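PDB 4WUJ: glycoside hydrolase family 15, cellulose signaling associated protein envoy from Hypocrea jecorina, which acts as a fungal blue-light photoreceptor, its FMN-binding LOV domain (the part present here) sensing light in a pathway that also integrates oxidative stress. Local coordinates for residues R20-R24 against L128-D133; F59-Y65 against R76-N80; Q105-I111 against N123-P129. All coordinates share one frame; numbering follows the deposited sequence.

Followed from the N terminus, the chain first leaves helix 14-22, whose end is met again only after more than a hundred residues, when 128-133 comes back to close contact 1. The other two contacts lie nested inside that long loop, one after the other. Contact 2 closes a short loop, bringing 76-80 back onto helix 57-63 beside the flavin. Contact 3 then zips together the hairpin of strands 107-114 and 120-129. Contacts 1 and 3 share Leu128 and Pro129 and are joined by the Arg24-Glu106 salt bridge, whereas contacts 2 and 3 both touch FMN and meet where Gln79 packs on Ile111. Helix, flavin pocket and sheet are thereby tied together.

Contact 1. Residues R20-R24 against L128-D133; sequences RIASR and LPLWAD
The carbonyl O of Ile21, a residue packed on Leu128, is gripped twice by Arg24: by the backbone N and by NH1 (2.8 Å from Ile21 O), which arrive from opposite faces of the carbonyl plane. This closes the end of helix 14-22, an N-terminal helix lying beside the end of strand 120-129 in the PAS-fold sheet and the loop that follows it. Held in this way, and by a salt bridge from NE to Glu106, the Arg24 guanidinium offers one flat face to Leu128, whose CD2 sits over its centre, 3.6 Å from Arg24 CZ. Arg20 makes a second flat contact. Its chain bends at chi3 (49°) and lays the guanidinium on the face of Trp131, planes 19° apart, with CZ 4.1 Å from the centroid of the six-membered ring, a cation-pi stack. Arg20 CD rides on the same indole, 3.3 Å from Trp131 CH2. Asp133 OD1, 4.2 Å from Arg20 NH2, is too distant for a salt bridge. Were Arg20 shortened to an alanine, this face of the indole would probably lose its cover and Asp133 the positive charge near it. Between the two arginines the packing is aliphatic, Ile21 CD1 meeting Leu130 CD1 at 3.8 Å.

Contact 2. Residues F59-Y65 against R76-N80; sequences FYQLTGY and RFLQN. With FMN (flavin mononucleotide), chain I.
Tyr65 and Phe77 form a T-shaped pair: the CE1 edge of Phe77 points at one face of the tyrosine ring, off its centre and toward the rim, with centroids 5.3 Å apart and planes at 74°. Phe77 also uses CZ, which lies at the edge of the Phe59 ring, 4.1 Å from Phe59 CZ. That ring extends toward 76-80 because its CG is anti to the backbone N (chi1 175°).

The aliphatic part belongs to Leu78, both of whose methyls meet the Phe59 ring, CD1 lying 3.8 Å from Phe59 CE1. CD2 also packs on Thr63, 3.8 Å from its CG2, while CD1, from one face of the flavin, approaches FMN O4. One leucine thus joins helix 57-63 to the chromophore.

Arg76 to Gln79 are the last four residues of the Asn-Cys-Arg-Phe-Leu-Gln signature of LOV domains, the flavin-binding branch of the PAS fold, whose cysteine in relatives forms the light-induced adduct with the flavin.

Polar bonds run within each segment and to the ligand. Thr63 OG1 and Thr63 N reach Phe59 O from opposite faces of its plane, which fixes the threonine so that its methyl is turned to Leu78. Arg76 grips the phosphate by two groups: NE to FMN O2P at 3.1 Å, almost straight (174°), and NH2 to FMN O1P at 2.9 Å; its NH1 pairs with Asp49. Gln79 NE2, its chain bent at chi2, is shared between FMN O2 at 2.9 Å and the ribityl O4'.

Contact 3. Residues Q105-I111 against N123-P129; sequences QEVQVRI and NVVTILP. With FMN (flavin mononucleotide), chain I.
Val125 and Ile127 lie over one face of the flavin isoalloxazine, the one opposite Leu78, and Ile111, which touches Val125 by its CG2, reaches the same side near O2. Val125 CG2 stands 3.5 Å from FMN O4, and Ile127 CD1 stands 3.7 Å from FMN C9A, further along the ring system toward the dimethylbenzene end. Beyond the pyrimidine rim, somewhat off the ring plane, Asn123 ND2 comes within 3.3 Å of FMN O4, but its hydrogen bond goes to Asn113 OD1, while Asn123 OD1 takes the backbone N of Ala145. Asn123 CG is anti to the backbone N (chi1 -175°), which carries the amide out to that rim.

These side chains are presented by an antiparallel hairpin, strands 107-114 and 120-129 of the PAS sheet. Hydrogen-bonded pairs Val107-Ile127, Val109-Val125 and Ile111-Asn123 alternate with the non-hydrogen-bonded pairs Gln108-Thr126 and Arg110-Val124. Ile127 N gives a 2.9 Å bond to Val107 O, and Val107 N returns one to Ile127 O. In the same pair Val107 CG1 rests 3.7 Å from Ile127 CB.

On the other face of the sheet Gln108, its chain extended beyond CG, makes a weak 3.0 Å bond from NE2 to Thr126 OG1. The stronger partner of that hydroxyl is Tyr7 OH of the second subunit, which also bonds Val124 O. Just before the strand, Glu106 packs on Pro129, and its OE1 accepts from the backbone N of Thr28.

The hairpin thus holds the flavin mainly by apolar contact. Asn123 is a second-shell amide that bonds the FMN ligand Asn113 and touches Gln144, the residue that would probably carry the light signal from the flavin into the sheet, as in related LOV domains.

Contact 1. Residues R20-R24 against L128-D133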
# COMPACT_ATOMS: atom_id res chain seq x y z
N ARG C 20 -7.46 2.55 -9.94
CA ARG C 20 -7.83 2.50 -11.36
C ARG C 20 -7.80 1.05 -11.85
O ARG C 20 -8.70 0.58 -12.58
CB ARG C 20 -6.88 3.36 -12.19
CG ARG C 20 -7.49 4.64 -12.70
CD ARG C 20 -6.42 5.71 -12.92
NE ARG C 20 -5.27 5.22 -13.69
CZ ARG C 20 -4.03 5.70 -13.56
NH1 ARG C 20 -3.78 6.68 -12.69
NH2 ARG C 20 -3.05 5.20 -14.30
N ILE C 21 -6.75 0.35 -11.43
CA ILE C 21 -6.59 -1.05 -11.74
C ILE C 21 -7.75 -1.88 -11.24
O ILE C 21 -8.28 -2.72 -11.97
CB ILE C 21 -5.29 -1.59 -11.15
CG1 ILE C 21 -4.15 -1.27 -12.13
CG2 ILE C 21 -5.39 -3.10 -10.93
CD1 ILE C 21 -2.78 -1.16 -11.48
N ALA C 22 -8.14 -1.63 -9.99
CA ALA C 22 -9.22 -2.36 -9.35
C ALA C 22 -10.49 -2.31 -10.20
O ALA C 22 -11.19 -3.32 -10.34
CB ALA C 22 -9.49 -1.79 -7.96
N SER C 23 -10.75 -1.14 -10.77
CA SER C 23 -11.97 -0.89 -11.53
C SER C 23 -11.79 -0.99 -13.03
O SER C 23 -12.60 -0.45 -13.79
CB SER C 23 -12.51 0.51 -11.18
OG SER C 23 -13.06 0.55 -9.86
N ARG C 24 -10.72 -1.64 -13.47
CA ARG C 24 -10.45 -1.74 -14.91
C ARG C 24 -11.50 -2.62 -15.60
O ARG C 24 -11.98 -3.59 -15.01
CB ARG C 24 -9.06 -2.32 -15.18
CG ARG C 24 -8.93 -3.81 -14.85
CD ARG C 24 -7.49 -4.16 -14.66
NE ARG C 24 -7.23 -5.57 -14.44
CZ ARG C 24 -7.35 -6.18 -13.28
NH1 ARG C 24 -7.79 -5.51 -12.22
NH2 ARG C 24 -7.05 -7.47 -13.17
N LEU C 128 0.27 -5.95 -14.34
CA LEU C 128 -0.80 -5.23 -14.98
C LEU C 128 -0.29 -4.00 -15.74
O LEU C 128 0.64 -3.33 -15.29
CB LEU C 128 -1.83 -4.82 -13.92
CG LEU C 128 -2.35 -6.02 -13.11
CD1 LEU C 128 -1.61 -6.22 -11.80
CD2 LEU C 128 -3.80 -5.85 -12.84
N PRO C 129 -0.89 -3.69 -16.88
CA PRO C 129 -0.62 -2.49 -17.68
C PRO C 129 -1.32 -1.24 -17.16
O PRO C 129 -2.44 -1.33 -16.69
CB PRO C 129 -1.23 -2.85 -19.03
CG PRO C 129 -2.45 -3.70 -18.65
CD PRO C 129 -1.87 -4.57 -17.55
N LEU C 130 -0.65 -0.09 -17.28
CA LEU C 130 -1.30 1.20 -17.09
C LEU C 130 -1.53 1.90 -18.43
O LEU C 130 -1.12 1.40 -19.48
CB LEU C 130 -0.42 2.11 -16.22
CG LEU C 130 -0.79 2.15 -14.75
CD1 LEU C 130 -0.85 0.72 -14.19
CD2 LEU C 130 0.19 3.05 -13.97
N TRP C 131 -2.19 3.05 -18.39
CA TRP C 131 -2.31 3.92 -19.56
C TRP C 131 -1.22 5.01 -19.53
O TRP C 131 -0.71 5.37 -18.46
CB TRP C 131 -3.73 4.53 -19.65
CG TRP C 131 -4.08 5.64 -18.64
CD1 TRP C 131 -3.35 6.77 -18.35
CD2 TRP C 131 -5.28 5.72 -17.82
NE1 TRP C 131 -4.01 7.53 -17.40
CE2 TRP C 131 -5.19 6.92 -17.07
CE3 TRP C 131 -6.42 4.90 -17.66
CZ2 TRP C 131 -6.20 7.32 -16.15
CZ3 TRP C 131 -7.42 5.30 -16.73
CH2 TRP C 131 -7.29 6.50 -16.00
N ALA C 132 -0.85 5.52 -20.71
CA ALA C 132 0.19 6.55 -20.81
C ALA C 132 -0.09 7.72 -19.86
O ALA C 132 -1.09 8.42 -20.00
CB ALA C 132 0.32 7.06 -22.25
N ASP C 133 0.81 7.91 -18.89
CA ASP C 133 0.69 8.98 -17.91
C ASP C 133 0.85 10.32 -18.61
O ASP C 133 1.26 10.37 -19.77
CB ASP C 133 1.79 8.84 -16.83
CG ASP C 133 1.29 8.13 -15.57
OD1 ASP C 133 0.38 7.27 -15.67
OD2 ASP C 133 1.82 8.45 -14.47

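Contact 2. Residues F59-Y65 against R76-N80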
# COMPACT_ATOMS: atom_id res chain seq x y z
N PHE C 59 7.85 -4.91 -0.75
CA PHE C 59 8.80 -5.55 -1.67
C PHE C 59 10.15 -5.70 -0.99
O PHE C 59 10.79 -6.73 -1.10
CB PHE C 59 8.96 -4.75 -2.96
CG PHE C 59 10.03 -5.30 -3.92
CD1 PHE C 59 9.69 -6.27 -4.90
CD2 PHE C 59 11.35 -4.84 -3.85
CE1 PHE C 59 10.66 -6.76 -5.81
CE2 PHE C 59 12.33 -5.31 -4.73
CZ PHE C 59 11.99 -6.27 -5.74
N TYR C 60 10.59 -4.66 -0.29
CA TYR C 60 11.85 -4.77 0.41
C TYR C 60 11.77 -5.83 1.55
O TYR C 60 12.75 -6.51 1.86
CB TYR C 60 12.29 -3.42 0.92
CG TYR C 60 12.41 -2.38 -0.18
CD1 TYR C 60 13.29 -2.56 -1.24
CD2 TYR C 60 11.67 -1.20 -0.15
CE1 TYR C 60 13.43 -1.61 -2.25
CE2 TYR C 60 11.80 -0.23 -1.18
CZ TYR C 60 12.70 -0.45 -2.22
OH TYR C 60 12.85 0.46 -3.24
N GLN C 61 10.59 -5.99 2.14
CA GLN C 61 10.42 -6.96 3.21
C GLN C 61 10.36 -8.38 2.62
O GLN C 61 10.90 -9.33 3.19
CB GLN C 61 9.13 -6.66 4.02
CG GLN C 61 8.94 -7.53 5.25
CD GLN C 61 9.74 -7.01 6.42
OE1 GLN C 61 10.96 -6.94 6.36
NE2 GLN C 61 9.04 -6.60 7.47
N LEU C 62 9.68 -8.53 1.50
CA LEU C 62 9.62 -9.85 0.88
C LEU C 62 10.99 -10.26 0.37
O LEU C 62 11.42 -11.37 0.62
CB LEU C 62 8.59 -9.91 -0.23
CG LEU C 62 8.74 -11.14 -1.13
CD1 LEU C 62 8.36 -12.43 -0.38
CD2 LEU C 62 7.92 -11.00 -2.35
N THR C 63 11.70 -9.37 -0.32
CA THR C 63 12.90 -9.79 -1.07
C THR C 63 14.19 -9.63 -0.28
O THR C 63 15.20 -10.22 -0.62
CB THR C 63 13.06 -9.03 -2.39
OG1 THR C 63 13.34 -7.64 -2.13
CG2 THR C 63 11.82 -9.18 -3.24
N GLY C 64 14.17 -8.81 0.77
CA GLY C 64 15.38 -8.51 1.52
C GLY C 64 16.30 -7.45 0.93
O GLY C 64 17.29 -7.07 1.57
N TYR C 65 16.03 -6.96 -0.28
CA TYR C 65 16.84 -5.85 -0.80
C TYR C 65 16.44 -4.50 -0.22
O TYR C 65 15.41 -4.36 0.49
CB TYR C 65 16.79 -5.78 -2.33
CG TYR C 65 17.32 -7.00 -3.03
CD1 TYR C 65 16.46 -8.06 -3.32
CD2 TYR C 65 18.65 -7.12 -3.39
CE1 TYR C 65 16.92 -9.19 -3.95
CE2 TYR C 65 19.12 -8.24 -4.03
CZ TYR C 65 18.24 -9.28 -4.30
OH TYR C 65 18.64 -10.44 -4.92
N ARG C 76 14.17 -8.76 -13.36
CA ARG C 76 14.58 -10.16 -13.60
C ARG C 76 15.70 -10.58 -12.62
O ARG C 76 15.96 -11.76 -12.44
CB ARG C 76 15.04 -10.40 -15.07
CG ARG C 76 16.39 -9.72 -15.32
CD ARG C 76 16.97 -10.04 -16.72
NE ARG C 76 16.08 -9.56 -17.76
CZ ARG C 76 16.12 -8.34 -18.28
NH1 ARG C 76 16.98 -7.45 -17.81
NH2 ARG C 76 15.26 -8.00 -19.22
N PHE C 77 16.37 -9.62 -11.98
CA PHE C 77 17.39 -10.01 -11.03
C PHE C 77 16.81 -10.92 -9.95
O PHE C 77 17.54 -11.62 -9.28
CB PHE C 77 18.07 -8.78 -10.41
CG PHE C 77 17.17 -7.98 -9.52
CD1 PHE C 77 16.88 -8.41 -8.23
CD2 PHE C 77 16.62 -6.79 -9.96
CE1 PHE C 77 16.06 -7.68 -7.41
CE2 PHE C 77 15.79 -6.04 -9.13
CZ PHE C 77 15.51 -6.49 -7.86
N LEU C 78 15.48 -10.95 -9.82
CA LEU C 78 14.81 -11.77 -8.82
C LEU C 78 14.86 -13.25 -9.19
O LEU C 78 14.62 -14.13 -8.36
CB LEU C 78 13.36 -11.33 -8.66
CG LEU C 78 13.11 -9.97 -7.97
CD1 LEU C 78 11.65 -9.61 -8.09
CD2 LEU C 78 13.52 -10.03 -6.52
N GLN C 79 15.13 -13.52 -10.45
CA GLN C 79 15.24 -14.91 -10.90
C GLN C 79 16.63 -15.46 -10.62
O GLN C 79 16.88 -16.63 -10.84
CB GLN C 79 14.91 -15.02 -12.38
CG GLN C 79 13.47 -14.81 -12.71
CD GLN C 79 13.29 -14.19 -14.10
OE1 GLN C 79 14.10 -14.41 -15.00
NE2 GLN C 79 12.22 -13.40 -14.27
N ASN C 80 17.52 -14.62 -10.11
CA ASN C 80 18.93 -14.98 -9.94
C ASN C 80 19.41 -15.07 -8.50
O ASN C 80 19.33 -14.11 -7.73
CB ASN C 80 19.83 -13.97 -10.66
CG ASN C 80 19.66 -14.00 -12.15
OD1 ASN C 80 19.32 -15.04 -12.73
ND2 ASN C 80 19.89 -12.86 -12.79
N1 FMN I . 10.03 -11.35 -12.71
C2 FMN I . 10.22 -12.14 -11.60
O2 FMN I . 10.85 -13.19 -11.68
N3 FMN I . 9.70 -11.74 -10.37
C4 FMN I . 8.99 -10.57 -10.23
O4 FMN I . 8.57 -10.25 -9.12
C4A FMN I . 8.80 -9.76 -11.36
N5 FMN I . 8.10 -8.56 -11.25
C5A FMN I . 7.90 -7.78 -12.35
C6 FMN I . 7.19 -6.61 -12.20
C7 FMN I . 6.99 -5.77 -13.29
C7M FMN I . 6.20 -4.52 -13.08
C8 FMN I . 7.51 -6.13 -14.55
C8M FMN I . 7.30 -5.23 -15.74
C9 FMN I . 8.22 -7.33 -14.70
C9A FMN I . 8.42 -8.16 -13.60
N10 FMN I . 9.14 -9.36 -13.71
C10 FMN I . 9.32 -10.15 -12.59
C1' FMN I . 9.69 -9.90 -15.01
C2' FMN I . 11.03 -9.41 -15.50
O2' FMN I . 11.20 -8.07 -15.10
C3' FMN I . 11.09 -9.63 -17.04
O3' FMN I . 10.01 -8.95 -17.68
C4' FMN I . 11.02 -11.13 -17.38
O4' FMN I . 12.19 -11.75 -16.88
C5' FMN I . 10.85 -11.41 -18.89
O5' FMN I . 11.79 -10.67 -19.64
P FMN I . 13.24 -11.26 -19.95
O1P FMN I . 13.98 -10.14 -20.66
O2P FMN I . 14.04 -11.65 -18.75
O3P FMN I . 13.11 -12.44 -20.85

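Contact 3. Residues Q105-I111 against N123-P129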
# COMPACT_ATOMS: atom_id res chain seq x y z
N GLN C 105 -0.63 -6.90 -21.80
CA GLN C 105 -1.65 -7.79 -21.28
C GLN C 105 -1.38 -8.11 -19.83
O GLN C 105 -0.24 -8.38 -19.44
CB GLN C 105 -1.66 -9.13 -22.03
CG GLN C 105 -2.29 -9.14 -23.41
CD GLN C 105 -1.91 -10.37 -24.19
OE1 GLN C 105 -1.24 -11.27 -23.66
NE2 GLN C 105 -2.31 -10.43 -25.46
N GLU C 106 -2.46 -8.13 -19.06
CA GLU C 106 -2.44 -8.66 -17.70
C GLU C 106 -1.88 -10.04 -17.78
O GLU C 106 -2.13 -10.75 -18.76
CB GLU C 106 -3.87 -8.79 -17.16
CG GLU C 106 -4.49 -7.49 -16.78
CD GLU C 106 -5.98 -7.60 -16.54
OE1 GLU C 106 -6.43 -8.56 -15.84
OE2 GLU C 106 -6.70 -6.69 -17.03
N VAL C 107 -1.18 -10.46 -16.74
CA VAL C 107 -0.67 -11.79 -16.69
C VAL C 107 -0.41 -12.17 -15.27
O VAL C 107 -0.02 -11.35 -14.44
CB VAL C 107 0.65 -11.92 -17.48
CG1 VAL C 107 1.68 -10.90 -16.97
CG2 VAL C 107 1.21 -13.32 -17.38
N GLN C 108 -0.62 -13.44 -14.98
CA GLN C 108 -0.32 -13.92 -13.66
C GLN C 108 0.28 -15.28 -13.79
O GLN C 108 -0.32 -16.19 -14.39
CB GLN C 108 -1.58 -13.93 -12.77
CG GLN C 108 -1.36 -14.52 -11.41
CD GLN C 108 -2.63 -14.48 -10.55
OE1 GLN C 108 -3.65 -15.09 -10.88
NE2 GLN C 108 -2.58 -13.71 -9.47
N VAL C 109 1.47 -15.41 -13.23
CA VAL C 109 2.20 -16.65 -13.24
C VAL C 109 2.80 -16.88 -11.88
O VAL C 109 2.81 -16.02 -11.02
CB VAL C 109 3.39 -16.62 -14.26
CG1 VAL C 109 2.96 -15.99 -15.58
CG2 VAL C 109 4.59 -15.88 -13.67
N ARG C 110 3.35 -18.07 -11.71
CA ARG C 110 4.07 -18.39 -10.51
C ARG C 110 5.42 -18.79 -11.01
O ARG C 110 5.54 -19.35 -12.11
CB ARG C 110 3.35 -19.53 -9.74
CG ARG C 110 3.87 -20.95 -9.96
CD ARG C 110 2.94 -22.09 -9.36
NE ARG C 110 3.49 -23.38 -9.76
CZ ARG C 110 3.19 -24.02 -10.90
NH1 ARG C 110 2.26 -23.55 -11.71
NH2 ARG C 110 3.78 -25.17 -11.21
N ILE C 111 6.44 -18.49 -10.24
CA ILE C 111 7.77 -18.64 -10.73
C ILE C 111 8.68 -18.63 -9.56
O ILE C 111 8.34 -18.04 -8.53
CB ILE C 111 8.14 -17.40 -11.68
CG1 ILE C 111 9.60 -17.43 -12.11
CG2 ILE C 111 7.84 -16.04 -11.00
CD1 ILE C 111 9.95 -16.32 -13.10
N ASN C 123 7.04 -17.23 -5.98
CA ASN C 123 6.48 -15.90 -6.02
C ASN C 123 5.25 -15.92 -6.91
O ASN C 123 5.34 -16.35 -8.08
CB ASN C 123 7.56 -14.95 -6.57
CG ASN C 123 7.12 -13.50 -6.55
OD1 ASN C 123 5.96 -13.20 -6.25
ND2 ASN C 123 8.05 -12.60 -6.90
N VAL C 124 4.10 -15.51 -6.39
CA VAL C 124 2.95 -15.34 -7.30
C VAL C 124 2.89 -13.88 -7.81
O VAL C 124 2.40 -12.94 -7.13
CB VAL C 124 1.62 -15.79 -6.70
CG1 VAL C 124 0.51 -15.70 -7.72
CG2 VAL C 124 1.74 -17.22 -6.14
N VAL C 125 3.41 -13.73 -9.03
CA VAL C 125 3.60 -12.43 -9.65
C VAL C 125 2.47 -12.15 -10.58
O VAL C 125 2.12 -12.98 -11.44
CB VAL C 125 4.90 -12.40 -10.49
CG1 VAL C 125 5.06 -11.05 -11.12
CG2 VAL C 125 6.12 -12.74 -9.62
N THR C 126 1.91 -10.98 -10.44
CA THR C 126 0.88 -10.49 -11.36
C THR C 126 1.36 -9.18 -11.96
O THR C 126 1.76 -8.29 -11.21
CB THR C 126 -0.43 -10.13 -10.64
OG1 THR C 126 -0.90 -11.26 -9.91
CG2 THR C 126 -1.49 -9.67 -11.63
N ILE C 127 1.26 -9.03 -13.27
CA ILE C 127 1.69 -7.82 -13.91
C ILE C 127 0.53 -7.21 -14.64
O ILE C 127 -0.14 -7.87 -15.44
CB ILE C 127 2.90 -8.11 -14.85
CG1 ILE C 127 3.98 -8.80 -14.03
CG2 ILE C 127 3.40 -6.82 -15.49
CD1 ILE C 127 5.14 -9.36 -14.76
N LEU C 128 0.27 -5.95 -14.34
CA LEU C 128 -0.80 -5.23 -14.98
C LEU C 128 -0.29 -4.00 -15.74
O LEU C 128 0.64 -3.33 -15.29
CB LEU C 128 -1.83 -4.82 -13.92
CG LEU C 128 -2.35 -6.02 -13.11
CD1 LEU C 128 -1.61 -6.22 -11.80
CD2 LEU C 128 -3.80 -5.85 -12.84
N PRO C 129 -0.89 -3.69 -16.88
CA PRO C 129 -0.62 -2.49 -17.68
C PRO C 129 -1.32 -1.24 -17.16
O PRO C 129 -2.44 -1.33 -16.69
CB PRO C 129 -1.23 -2.85 -19.03
CG PRO C 129 -2.45 -3.70 -18.65
CD PRO C 129 -1.87 -4.57 -17.55
N1 FMN I . 10.03 -11.35 -12.71
C2 FMN I . 10.22 -12.14 -11.60
O2 FMN I . 10.85 -13.19 -11.68
N3 FMN I . 9.70 -11.74 -10.37
C4 FMN I . 8.99 -10.57 -10.23
O4 FMN I . 8.57 -10.25 -9.12
C4A FMN I . 8.80 -9.76 -11.36
N5 FMN I . 8.10 -8.56 -11.25
C5A FMN I . 7.90 -7.78 -12.35
C6 FMN I . 7.19 -6.61 -12.20
C7 FMN I . 6.99 -5.77 -13.29
C7M FMN I . 6.20 -4.52 -13.08
C8 FMN I . 7.51 -6.13 -14.55
C8M FMN I . 7.30 -5.23 -15.74
C9 FMN I . 8.22 -7.33 -14.70
C9A FMN I . 8.42 -8.16 -13.60
N10 FMN I . 9.14 -9.36 -13.71
C10 FMN I . 9.32 -10.15 -12.59
C1' FMN I . 9.69 -9.90 -15.01
C2' FMN I . 11.03 -9.41 -15.50
O2' FMN I . 11.20 -8.07 -15.10
C3' FMN I . 11.09 -9.63 -17.04
O3' FMN I . 10.01 -8.95 -17.68
C4' FMN I . 11.02 -11.13 -17.38
O4' FMN I . 12.19 -11.75 -16.88
C5' FMN I . 10.85 -11.41 -18.89
O5' FMN I . 11.79 -10.67 -19.64
P FMN I . 13.24 -11.26 -19.95
O1P FMN I . 13.98 -10.14 -20.66
O2P FMN I . 14.04 -11.65 -18.75
O3P FMN I . 13.11 -12.44 -20.85